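Local coordinates for glycinin A3B4 subunit (Glycine max, PDB 2D5F), which probably serves as a seed storage protein, an 11S globulin of soybean that assembles into hexamers, at residues B[28-33]-B[48-53]. Numbering follows the deposited sequence.
Sequences GLIETW and SKRTLN. With CO3 (carbonate ion), chain E.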
loop_
_atom_site.group_PDB
_atom_site.type_symbol
_atom_site.label_atom_id
_atom_site.label_comp_id
_atom_site.label_asym_id
_atom_site.label_seq_id
_atom_site.Cartn_x
_atom_site.Cartn_y
_atom_site.Cartn_z
ATOM N N GLY B 28 3.878 38.934 20.634
ATOM C CA GLY B 28 3.035 38.763 19.467
ATOM C C GLY B 28 1.538 38.827 19.693
ATOM O O GLY B 28 1.058 39.291 20.730
ATOM N N LEU B 29 0.804 38.336 18.700
ATOM C CA LEU B 29 -0.646 38.339 18.723
ATOM C C LEU B 29 -1.207 37.054 18.113
ATOM O O LEU B 29 -0.641 36.502 17.164
ATOM C CB LEU B 29 -1.151 39.539 17.917
ATOM C CG LEU B 29 -2.655 39.739 17.757
ATOM C CD1 LEU B 29 -3.272 40.084 19.111
ATOM C CD2 LEU B 29 -2.915 40.851 16.753
ATOM N N ILE B 30 -2.312 36.580 18.675
ATOM C CA ILE B 30 -2.982 35.392 18.167
ATOM C C ILE B 30 -4.444 35.758 17.980
ATOM O O ILE B 30 -5.108 36.212 18.912
ATOM C CB ILE B 30 -2.887 34.205 19.141
ATOM C CG1 ILE B 30 -1.428 33.759 19.277
ATOM C CG2 ILE B 30 -3.735 33.045 18.628
ATOM C CD1 ILE B 30 -1.233 32.583 20.214
ATOM N N GLU B 31 -4.931 35.584 16.759
ATOM C CA GLU B 31 -6.314 35.884 16.428
ATOM C C GLU B 31 -6.980 34.606 15.955
ATOM O O GLU B 31 -6.450 33.911 15.089
ATOM C CB GLU B 31 -6.361 36.926 15.318
ATOM C CG GLU B 31 -5.802 38.273 15.723
ATOM C CD GLU B 31 -5.620 39.183 14.538
ATOM O OE1 GLU B 31 -4.529 39.161 13.934
ATOM O OE2 GLU B 31 -6.577 39.908 14.194
ATOM N N THR B 32 -8.135 34.283 16.519
ATOM C CA THR B 32 -8.828 33.074 16.103
ATOM C C THR B 32 -10.238 33.333 15.613
ATOM O O THR B 32 -10.893 34.283 16.039
ATOM C CB THR B 32 -8.908 32.039 17.254
ATOM O OG1 THR B 32 -9.666 32.581 18.344
ATOM C CG2 THR B 32 -7.511 31.680 17.743
ATOM N N TRP B 33 -10.686 32.491 14.688
ATOM C CA TRP B 33 -12.048 32.564 14.168
ATOM C C TRP B 33 -12.811 31.604 15.080
ATOM O O TRP B 33 -12.303 30.529 15.401
ATOM C CB TRP B 33 -12.106 32.056 12.724
ATOM C CG TRP B 33 -11.721 33.076 11.660
ATOM C CD1 TRP B 33 -12.574 33.736 10.812
ATOM C CD2 TRP B 33 -10.395 33.498 11.301
ATOM N NE1 TRP B 33 -11.861 34.534 9.947
ATOM C CE2 TRP B 33 -10.524 34.411 10.226
ATOM C CE3 TRP B 33 -9.110 33.196 11.785
ATOM C CZ2 TRP B 33 -9.415 35.020 9.619
ATOM C CZ3 TRP B 33 -8.002 33.804 11.181
ATOM C CH2 TRP B 33 -8.167 34.708 10.111
ATOM N N SER B 48 -6.620 30.106 12.701
ATOM C CA SER B 48 -5.918 30.937 13.666
ATOM C C SER B 48 -4.830 31.752 12.965
ATOM O O SER B 48 -4.017 31.203 12.226
ATOM C CB SER B 48 -5.296 30.043 14.736
ATOM O OG SER B 48 -4.419 30.768 15.571
ATOM N N LYS B 49 -4.831 33.061 13.191
ATOM C CA LYS B 49 -3.835 33.953 12.597
ATOM C C LYS B 49 -2.826 34.313 13.682
ATOM O O LYS B 49 -3.194 34.850 14.720
ATOM C CB LYS B 49 -4.508 35.216 12.075
ATOM C CG LYS B 49 -3.566 36.197 11.409
ATOM C CD LYS B 49 -4.346 37.390 10.876
ATOM C CE LYS B 49 -3.427 38.425 10.255
ATOM N NZ LYS B 49 -4.182 39.647 9.845
ATOM N N ARG B 50 -1.555 34.011 13.444
ATOM C CA ARG B 50 -0.526 34.289 14.439
ATOM C C ARG B 50 0.480 35.323 13.980
ATOM O O ARG B 50 0.920 35.319 12.828
ATOM C CB ARG B 50 0.202 32.998 14.818
ATOM C CG ARG B 50 -0.652 32.046 15.639
ATOM C CD ARG B 50 -0.158 30.607 15.552
ATOM N NE ARG B 50 -1.265 29.676 15.744
ATOM C CZ ARG B 50 -1.273 28.416 15.328
ATOM N NH1 ARG B 50 -2.334 27.655 15.553
ATOM N NH2 ARG B 50 -0.226 27.917 14.688
ATOM N N THR B 51 0.835 36.219 14.891
ATOM C CA THR B 51 1.802 37.255 14.582
ATOM C C THR B 51 2.940 37.212 15.580
ATOM O O THR B 51 2.725 37.277 16.787
ATOM C CB THR B 51 1.166 38.658 14.614
ATOM O OG1 THR B 51 0.148 38.740 13.610
ATOM C CG2 THR B 51 2.221 39.725 14.336
ATOM N N LEU B 52 4.153 37.063 15.064
ATOM C CA LEU B 52 5.336 37.038 15.905
ATOM C C LEU B 52 6.046 38.349 15.636
ATOM O O LEU B 52 6.483 38.605 14.516
ATOM C CB LEU B 52 6.263 35.879 15.526
ATOM C CG LEU B 52 5.893 34.441 15.901
ATOM C CD1 LEU B 52 4.490 34.106 15.425
ATOM C CD2 LEU B 52 6.918 33.495 15.285
ATOM N N ASN B 53 6.139 39.188 16.653
ATOM C CA ASN B 53 6.824 40.458 16.498
ATOM C C ASN B 53 8.327 40.196 16.471
ATOM O O ASN B 53 8.768 39.053 16.611
ATOM C CB ASN B 53 6.444 41.389 17.648
ATOM C CG ASN B 53 5.013 41.888 17.539
ATOM O OD1 ASN B 53 4.370 42.196 18.541
ATOM N ND2 ASN B 53 4.515 41.982 16.313
HETATM C C CO3 E . 3.090 29.760 14.607
HETATM O O1 CO3 E . 3.956 29.982 15.511
HETATM O O2 CO3 E . 2.182 28.882 14.815
HETATM O O3 CO3 E . 3.138 30.419 13.499
HETATM O O HOH W 1 -2.308 37.654 14.634
#
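Glu31 and Lys49 are paired on neighbouring antiparallel strands, and their side chains run side by side in the same direction. The lysine is fully extended, with CG anti to the backbone N (chi1 -179°). Glu31 OE1 rests against its aliphatic part, 3.5 Å from Lys49 CD. The charges do not pair directly: Glu31 OE1 stays 4.1 Å from Lys49 NZ. A water lies within hydrogen-bonding distance of Glu31 OE1, Lys49 O and Thr51 OG1 and can bridge the strands, though it has more acceptors in reach than protons to give. The Trp33 ring crosses Lys49 obliquely, with CZ3 3.9 Å from Lys49 CB and the Lys49 backbone N at the ring edge.

Four backbone hydrogen bonds join the strands, two between Glu31 and Lys49 and two between Leu29 and Thr51. At the end of the pair Gly28 CA makes a CA-H...O contact with Thr51 O, at 3.1 Å.

Ile30, Thr32, Ser48 and Arg50 occupy the other face. Arg50 CG packs 4.1 Å from Ile30 CG1, and the two chains lie alongside each other. Ile30 CG2 and Thr32 CG2 both approach Ser48 OG. That hydroxyl also takes a weak bond from Arg50 NE. Beyond it, Arg50 NH2 donates a 2.6 Å hydrogen bond to O2 of the carbonate, which meets the guanidinium at its edge. NH1 is hydrogen-bonded to Gln67 OE1. An alanine in place of Arg50 would probably leave carbonate O2 without this donor and Ile30 CG1 without its neighbour CG.

His58, Tyr131 and Thr133 also hydrogen-bond the carbonate, probably from the crystallisation liquor, within the N-terminal cupin beta-barrel, to which this antiparallel strand pair contributes.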